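Local coordinates for phosphatidylglycerophosphatase B (Bacillus subtilis, PDB 6FMX), which removes the terminal phosphate of phosphatidylglycerophosphate to give phosphatidylglycerol, and also dephosphorylates undecaprenyl pyrophosphate for synthesis of the lipid carrier undecaprenyl phosphate, at residues A[93-96]-A[97-100]; A[152-155]-A[156-159]; A[82-85]-A[86-90]. One frame throughout, in Å; residues are numbered along the deposited sequence.

Contact 1: A[93-96]-A[97-100]. With OLC ((2R)-2,3-dihydroxypropyl (9Z)-octadec-9-enoate), chain F.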
loop_
_atom_site.group_PDB
_atom_site.type_symbol
_atom_site.label_atom_id
_atom_site.label_comp_id
_atom_site.label_asym_id
_atom_site.label_seq_id
_atom_site.Cartn_x
_atom_site.Cartn_y
_atom_site.Cartn_z
ATOM N N LYS A 93 17.385 17.719 11.121
ATOM C CA LYS A 93 18.556 17.646 10.248
ATOM C C LYS A 93 18.797 16.236 9.715
ATOM O O LYS A 93 19.930 15.887 9.368
ATOM C CB LYS A 93 19.816 18.169 10.955
ATOM N N THR A 94 17.752 15.415 9.637
ATOM C CA THR A 94 17.891 14.067 9.108
ATOM C C THR A 94 17.664 14.049 7.603
ATOM O O THR A 94 16.906 14.853 7.053
ATOM C CB THR A 94 16.914 13.104 9.778
ATOM O OG1 THR A 94 17.072 11.796 9.208
ATOM C CG2 THR A 94 15.480 13.570 9.565
ATOM N N TRP A 95 18.333 13.113 6.937
ATOM C CA TRP A 95 18.133 12.893 5.513
ATOM C C TRP A 95 17.254 11.677 5.246
ATOM O O TRP A 95 17.191 11.203 4.108
ATOM C CB TRP A 95 19.486 12.746 4.809
ATOM C CG TRP A 95 20.247 14.038 4.742
ATOM C CD1 TRP A 95 20.696 14.784 5.796
ATOM C CD2 TRP A 95 20.632 14.747 3.558
ATOM N NE1 TRP A 95 21.347 15.906 5.338
ATOM C CE2 TRP A 95 21.319 15.906 3.968
ATOM C CE3 TRP A 95 20.471 14.506 2.189
ATOM C CZ2 TRP A 95 21.837 16.828 3.062
ATOM C CZ3 TRP A 95 20.988 15.422 1.289
ATOM C CH2 TRP A 95 21.663 16.569 1.731
ATOM N N ASP A 96 16.571 11.172 6.274
ATOM C CA ASP A 96 15.784 9.955 6.137
ATOM C C ASP A 96 14.677 10.095 5.101
ATOM O O ASP A 96 14.180 9.079 4.604
ATOM C CB ASP A 96 15.209 9.564 7.499
ATOM C CG ASP A 96 16.239 8.904 8.389
ATOM O OD1 ASP A 96 17.361 8.653 7.899
ATOM O OD2 ASP A 96 15.935 8.649 9.574
ATOM N N GLY A 97 14.299 11.322 4.741
ATOM C CA GLY A 97 13.359 11.500 3.648
ATOM C C GLY A 97 13.854 10.905 2.347
ATOM O O GLY A 97 13.056 10.509 1.495
ATOM N N LEU A 98 15.173 10.829 2.175
ATOM C CA LEU A 98 15.713 10.199 0.979
ATOM C C LEU A 98 15.460 8.699 0.994
ATOM O O LEU A 98 15.142 8.112 -0.050
ATOM C CB LEU A 98 17.212 10.488 0.855
ATOM C CG LEU A 98 17.587 11.826 0.210
ATOM C CD1 LEU A 98 19.085 11.927 -0.019
ATOM C CD2 LEU A 98 16.831 12.043 -1.095
ATOM N N LEU A 99 15.584 8.071 2.165
ATOM C CA LEU A 99 15.220 6.667 2.306
ATOM C C LEU A 99 13.750 6.451 1.976
ATOM O O LEU A 99 13.390 5.461 1.332
ATOM C CB LEU A 99 15.508 6.191 3.729
ATOM C CG LEU A 99 16.696 5.288 4.038
ATOM C CD1 LEU A 99 18.007 5.907 3.572
ATOM C CD2 LEU A 99 16.738 5.019 5.540
ATOM N N MET A 100 12.886 7.362 2.429
ATOM C CA MET A 100 11.464 7.243 2.125
ATOM C C MET A 100 11.212 7.331 0.626
ATOM O O MET A 100 10.428 6.546 0.081
ATOM C CB MET A 100 10.675 8.314 2.881
ATOM C CG MET A 100 10.996 8.341 4.354
ATOM S SD MET A 100 9.961 9.453 5.327
ATOM C CE MET A 100 9.870 10.895 4.270
HETATM C C10 OLC F . 15.889 9.581 -3.537
HETATM C C9 OLC F . 14.955 9.076 -4.339
HETATM C C11 OLC F . 17.265 8.959 -3.495
HETATM C C8 OLC F . 15.270 7.882 -5.206
HETATM C C24 OLC F . 3.506 7.249 -11.295
HETATM C C12 OLC F . 17.311 7.901 -2.399
HETATM C C7 OLC F . 14.378 7.901 -6.442
HETATM C C6 OLC F . 13.026 8.531 -6.131
HETATM C C5 OLC F . 11.903 7.803 -6.863
HETATM C C4 OLC F . 10.897 8.791 -7.440
HETATM C C3 OLC F . 9.472 8.266 -7.300
HETATM C C2 OLC F . 9.061 7.465 -8.530
HETATM C C21 OLC F . 5.885 7.521 -10.617
HETATM C C1 OLC F . 7.590 7.677 -8.802
HETATM C C22 OLC F . 4.541 6.917 -10.227
HETATM O O19 OLC F . 6.948 8.484 -8.150
HETATM O O25 OLC F . 3.741 6.444 -12.456
HETATM O O23 OLC F . 4.671 5.495 -10.114
HETATM O O20 OLC F . 6.921 6.916 -9.846
HETATM O O HOH W 1 14.650 14.062 5.599
#
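L98 lies alongside W95 across the first turn of helix 96-118, the two side chains pointing the same way. From the backbone outward, L98 CB rests 3.3 Å from W95 O, the carbonyl that its own N-H engages. The first torsion (chi1 -84°) sets CG opposite the carbonyl carbon, still near W95 O, and the branches then part. CD1 meets the six-membered part of the indole at its edge, in the ring plane, 3.7 Å from W95 CE3. CD2 instead reaches the monoolein of chain F, 3.6 Å from its C10, at the double bond of the oleoyl tail. One leucine thus fills the corner between tryptophan and lipid on the surface.

Two backbone bonds wind the turn. L98 N donates to W95 O over 2.8 Å from above the carbonyl plane, 38° out of it. M100 N donates to D96 O (3.1 Å) within that carbonyl's plane, while M100 CG packs against the same oxygen. Ahead of the helix, T94 holds OG1 anti to its own N (chi1 179°) and takes the N-H of D96 at 3.0 Å. A water donates to T94 O (2.8 Å) and accepts from G97 N (2.9 Å), joining the loop to an amide of the opening turn. The carboxylate of D96 is turned to helix 139-158, where OD2 is bound by H158 and K157; the ring of F89, on helix 74-92, meets that of W95 edge-to-face. The arrangement is an ST turn leading into a transmembrane helix, here in the short, probably cytoplasmic connection between helices 74-92 and 96-118.

Contact 2: A[152-155]-A[156-159]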
loop_
_atom_site.group_PDB
_atom_site.type_symbol
_atom_site.label_atom_id
_atom_site.label_comp_id
_atom_site.label_asym_id
_atom_site.label_seq_id
_atom_site.Cartn_x
_atom_site.Cartn_y
_atom_site.Cartn_z
ATOM N N ALA A 152 5.053 6.253 9.436
ATOM C CA ALA A 152 4.901 6.009 10.866
ATOM C C ALA A 152 6.243 5.710 11.521
ATOM O O ALA A 152 6.543 6.233 12.601
ATOM C CB ALA A 152 3.930 4.852 11.102
ATOM N N TYR A 153 7.059 4.869 10.881
ATOM C CA TYR A 153 8.345 4.511 11.469
ATOM C C TYR A 153 9.230 5.737 11.635
ATOM O O TYR A 153 9.809 5.954 12.707
ATOM C CB TYR A 153 9.054 3.454 10.615
ATOM C CG TYR A 153 10.495 3.250 11.045
ATOM C CD1 TYR A 153 10.791 2.533 12.191
ATOM C CD2 TYR A 153 11.552 3.772 10.307
ATOM C CE1 TYR A 153 12.106 2.342 12.608
ATOM C CE2 TYR A 153 12.868 3.590 10.712
ATOM C CZ TYR A 153 13.132 2.877 11.865
ATOM O OH TYR A 153 14.427 2.694 12.271
ATOM N N PHE A 154 9.341 6.559 10.589
ATOM C CA PHE A 154 10.239 7.703 10.660
ATOM C C PHE A 154 9.682 8.833 11.518
ATOM O O PHE A 154 10.457 9.551 12.158
ATOM C CB PHE A 154 10.561 8.193 9.251
ATOM C CG PHE A 154 11.578 7.337 8.542
ATOM C CD1 PHE A 154 12.885 7.290 8.989
ATOM C CD2 PHE A 154 11.218 6.570 7.439
ATOM C CE1 PHE A 154 13.826 6.496 8.351
ATOM C CE2 PHE A 154 12.156 5.769 6.786
ATOM C CZ PHE A 154 13.462 5.732 7.238
ATOM N N LEU A 155 8.358 8.997 11.575
ATOM C CA LEU A 155 7.794 9.982 12.496
ATOM C C LEU A 155 8.082 9.606 13.944
ATOM O O LEU A 155 8.512 10.451 14.737
ATOM C CB LEU A 155 6.288 10.133 12.279
ATOM C CG LEU A 155 5.827 10.813 10.982
ATOM C CD1 LEU A 155 4.306 10.931 10.975
ATOM C CD2 LEU A 155 6.505 12.173 10.764
ATOM N N VAL A 156 7.845 8.344 14.309
ATOM C CA VAL A 156 8.143 7.889 15.663
ATOM C C VAL A 156 9.645 7.959 15.932
ATOM O O VAL A 156 10.068 8.235 17.061
ATOM C CB VAL A 156 7.575 6.468 15.878
ATOM C CG1 VAL A 156 8.196 5.790 17.092
ATOM C CG2 VAL A 156 6.053 6.520 16.026
ATOM N N LYS A 157 10.474 7.750 14.907
ATOM C CA LYS A 157 11.922 7.825 15.097
ATOM C C LYS A 157 12.371 9.246 15.435
ATOM O O LYS A 157 13.248 9.446 16.286
ATOM C CB LYS A 157 12.651 7.331 13.844
ATOM C CG LYS A 157 14.186 7.400 13.957
ATOM C CD LYS A 157 14.884 6.812 12.742
ATOM C CE LYS A 157 16.377 7.120 12.775
ATOM N NZ LYS A 157 17.031 6.864 11.461
ATOM N N HIS A 158 11.778 10.246 14.785
ATOM C CA HIS A 158 12.315 11.599 14.825
ATOM C C HIS A 158 11.484 12.582 15.637
ATOM O O HIS A 158 11.969 13.681 15.926
ATOM C CB HIS A 158 12.469 12.144 13.401
ATOM C CG HIS A 158 13.562 11.486 12.618
ATOM N ND1 HIS A 158 14.866 11.430 13.063
ATOM C CD2 HIS A 158 13.543 10.846 11.425
ATOM C CE1 HIS A 158 15.604 10.787 12.176
ATOM N NE2 HIS A 158 14.825 10.425 11.171
ATOM N N LEU A 159 10.254 12.235 16.003
ATOM C CA LEU A 159 9.401 13.171 16.731
ATOM C C LEU A 159 9.239 12.690 18.166
ATOM O O LEU A 159 8.395 11.822 18.441
ATOM C CB LEU A 159 8.038 13.320 16.054
ATOM C CG LEU A 159 7.860 14.330 14.913
ATOM C CD1 LEU A 159 9.059 14.418 13.983
ATOM C CD2 LEU A 159 6.598 14.014 14.121
#
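L155 O takes two amides where helix 139-158 runs out: L159 N donates to it at 2.8 Å, nearly along the C=O axis, and H158 N adds a weak bond of 3.3 Å. That second bond is the minor branch of a forked donor, since H158 N also gives to F154 O at 3.0 Å. One turn earlier the pattern is plain alpha-helical, with V156 N to A152 O at 3.0 Å and K157 N to Y153 O at 2.9 Å. H158 O, at the end of the helix, accepts a hydrogen bond from R92 NE.

This is the probably cytoplasmic end of the transmembrane helix whose opposite end begins within phosphatase motif II of the PAP2-type fold and bears H140. The polar tips are satisfied from outside the two segments. Y153 OH bonds with D213 and K217; K157 NZ makes salt bridges to D96 and D213; H158 NE2 is hydrogen-bonded to D96. K157, partly exposed, has its charge probably balanced by the two acids.

K157 reaches them fully extended, CG anti to the backbone N (chi1 179°), its CG lying 4.0 Å above the centre of the H158 ring and its CD crossing Y153 near OH. Y153 CD2 sits over the centre of the F154 ring, 3.8 Å from its plane. L155 and L159 run side by side, their CD2 atoms 3.8 Å apart; L155 also packs on I84 and L159 on Y91.

Contact 3: A[82-85]-A[86-90]. With OLC ((2R)-2,3-dihydroxypropyl (9Z)-octadec-9-enoate), chain B.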
loop_
_atom_site.group_PDB
_atom_site.type_symbol
_atom_site.label_atom_id
_atom_site.label_comp_id
_atom_site.label_asym_id
_atom_site.label_seq_id
_atom_site.Cartn_x
_atom_site.Cartn_y
_atom_site.Cartn_z
ATOM N N VAL A 82 7.746 13.943 0.142
ATOM C CA VAL A 82 8.657 15.076 0.007
ATOM C C VAL A 82 8.397 16.108 1.099
ATOM O O VAL A 82 9.335 16.698 1.651
ATOM C CB VAL A 82 8.532 15.684 -1.405
ATOM C CG1 VAL A 82 9.290 16.995 -1.510
ATOM C CG2 VAL A 82 9.039 14.706 -2.442
ATOM N N ILE A 83 7.123 16.333 1.436
ATOM C CA ILE A 83 6.776 17.300 2.477
ATOM C C ILE A 83 7.224 16.809 3.846
ATOM O O ILE A 83 7.804 17.563 4.639
ATOM C CB ILE A 83 5.264 17.582 2.473
ATOM C CG1 ILE A 83 4.875 18.467 1.288
ATOM C CG2 ILE A 83 4.855 18.211 3.800
ATOM C CD1 ILE A 83 3.393 18.366 0.918
ATOM N N ILE A 84 6.924 15.550 4.161
ATOM C CA ILE A 84 7.304 15.004 5.457
ATOM C C ILE A 84 8.821 14.947 5.574
ATOM O O ILE A 84 9.394 15.302 6.609
ATOM C CB ILE A 84 6.652 13.627 5.667
ATOM C CG1 ILE A 84 5.126 13.787 5.721
ATOM C CG2 ILE A 84 7.180 12.962 6.929
ATOM C CD1 ILE A 84 4.376 12.498 5.925
ATOM N N GLY A 85 9.492 14.536 4.497
ATOM C CA GLY A 85 10.945 14.465 4.527
ATOM C C GLY A 85 11.580 15.828 4.704
ATOM O O GLY A 85 12.555 15.983 5.443
ATOM N N ALA A 86 11.035 16.836 4.023
ATOM C CA ALA A 86 11.509 18.202 4.208
ATOM C C ALA A 86 11.268 18.669 5.635
ATOM O O ALA A 86 12.146 19.277 6.259
ATOM C CB ALA A 86 10.820 19.134 3.211
ATOM N N GLY A 87 10.073 18.397 6.167
ATOM C CA GLY A 87 9.804 18.722 7.557
ATOM C C GLY A 87 10.802 18.083 8.506
ATOM O O GLY A 87 11.318 18.735 9.417
ATOM N N MET A 88 11.097 16.798 8.300
ATOM C CA MET A 88 12.031 16.120 9.191
ATOM C C MET A 88 13.431 16.693 9.055
ATOM O O MET A 88 14.185 16.732 10.033
ATOM C CB MET A 88 12.037 14.617 8.911
ATOM C CG MET A 88 10.715 13.934 9.216
ATOM S SD MET A 88 10.788 12.154 8.955
ATOM C CE MET A 88 11.529 12.071 7.328
ATOM N N PHE A 89 13.794 17.156 7.860
ATOM C CA PHE A 89 15.117 17.740 7.678
ATOM C C PHE A 89 15.254 19.033 8.475
ATOM O O PHE A 89 16.245 19.236 9.185
ATOM C CB PHE A 89 15.379 17.986 6.194
ATOM C CG PHE A 89 16.690 18.646 5.918
ATOM C CD1 PHE A 89 17.857 17.902 5.868
ATOM C CD2 PHE A 89 16.761 20.015 5.723
ATOM C CE1 PHE A 89 19.071 18.509 5.618
ATOM C CE2 PHE A 89 17.973 20.631 5.475
ATOM C CZ PHE A 89 19.129 19.875 5.420
ATOM N N PHE A 90 14.263 19.922 8.380
ATOM C CA PHE A 90 14.331 21.161 9.151
ATOM C C PHE A 90 14.266 20.887 10.646
ATOM O O PHE A 90 14.977 21.522 11.434
ATOM C CB PHE A 90 13.212 22.109 8.736
ATOM C CG PHE A 90 13.446 22.765 7.417
ATOM C CD1 PHE A 90 14.486 23.664 7.253
ATOM C CD2 PHE A 90 12.629 22.489 6.340
ATOM C CE1 PHE A 90 14.703 24.276 6.031
ATOM C CE2 PHE A 90 12.843 23.096 5.119
ATOM C CZ PHE A 90 13.879 23.989 4.965
HETATM C C18 OLC B . 7.910 18.166 12.192
HETATM C C10 OLC B . 1.836 16.383 8.241
HETATM C C9 OLC B . 0.892 16.538 7.333
HETATM C C17 OLC B . 8.060 18.139 10.670
HETATM C C11 OLC B . 3.321 16.483 7.886
HETATM C C8 OLC B . 1.240 16.819 5.873
HETATM C C24 OLC B . -1.971 15.908 -6.799
HETATM C C16 OLC B . 7.966 16.711 10.127
HETATM C C12 OLC B . 3.789 17.941 7.940
HETATM C C7 OLC B . -0.022 17.123 5.072
HETATM C C15 OLC B . 6.511 16.357 9.829
HETATM C C13 OLC B . 4.999 18.087 8.862
HETATM C C6 OLC B . 0.382 17.394 3.625
HETATM C C14 OLC B . 6.044 17.027 8.535
HETATM C C5 OLC B . -0.759 17.013 2.680
HETATM C C4 OLC B . -0.206 16.192 1.512
HETATM C C3 OLC B . -0.173 17.025 0.232
HETATM C C2 OLC B . -0.124 16.092 -0.976
HETATM C C21 OLC B . -1.072 16.536 -4.542
HETATM C C1 OLC B . -0.422 16.852 -2.270
HETATM C C22 OLC B . -2.320 16.151 -5.335
HETATM O O19 OLC B . 0.142 17.867 -2.501
HETATM O O25 OLC B . -2.810 14.912 -7.327
HETATM O O23 OLC B . -2.859 14.976 -4.800
HETATM O O20 OLC B . -1.361 16.353 -3.183
#
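M88 swings CG opposite its carbonyl carbon (chi1 -65°) and then bends at the last torsion (chi3 -49°), which folds the methyl CE back toward G85. I84 has CG1 opposite its own carbonyl carbon (chi1 -64°), leaving CG2 to face M88 SD at 4.2 Å. This is i to i+4 packing along transmembrane helix 74-92, close to the end assigned to the cytoplasmic side.

CG of M88 lies 3.2 Å from I84 O, the carbonyl that also receives M88 N over 2.8 Å, and CE lies 3.7 Å from G85 CA. Beyond the helix M88 packs on M100, F154 and H158, and I84 on I151 and L155. Replacing M88 by an alanine is likely to open a gap between G85 and helices 96-118 and 139-158, leaving M100 and F154 without the thioether they pack on.

The amides of A86, G87, M88 and F89 all donate to the carbonyl four residues back, a regular helix. The monoolein of chain B lies along I83, I84, G87 and M88: I83 CD1 touches C3 of the tail, I84 CG1 touches C11, and M88 CG comes within 4.0 Å of C16, itself 3.6 Å from M88 N. Farther along the tail, G87 C lies 3.5 Å from C17.

How the contacts relate
The three contacts lie together at the probably cytoplasmic side of the helix bundle, with centres 8 Å apart (1 and 3), 11 Å (1 and 2) and 12 Å (2 and 3). Polar bonds join contacts 1 and 2: D96 OD2 is 2.6 Å from H158 NE2 and 2.8 Å from K157 NZ. Contact 3 fits against both chiefly through M88, whose CE lies 3.6 Å from M100 SD, with F89 against W95 and I84 against L155. All lie away from the tungstate pocket, which is lined by K115, near the far end of helix 96-118, and H140, at the start of helix 139-158. Helices 96-118 and 139-158 therefore reach from this cluster to the phosphatase site.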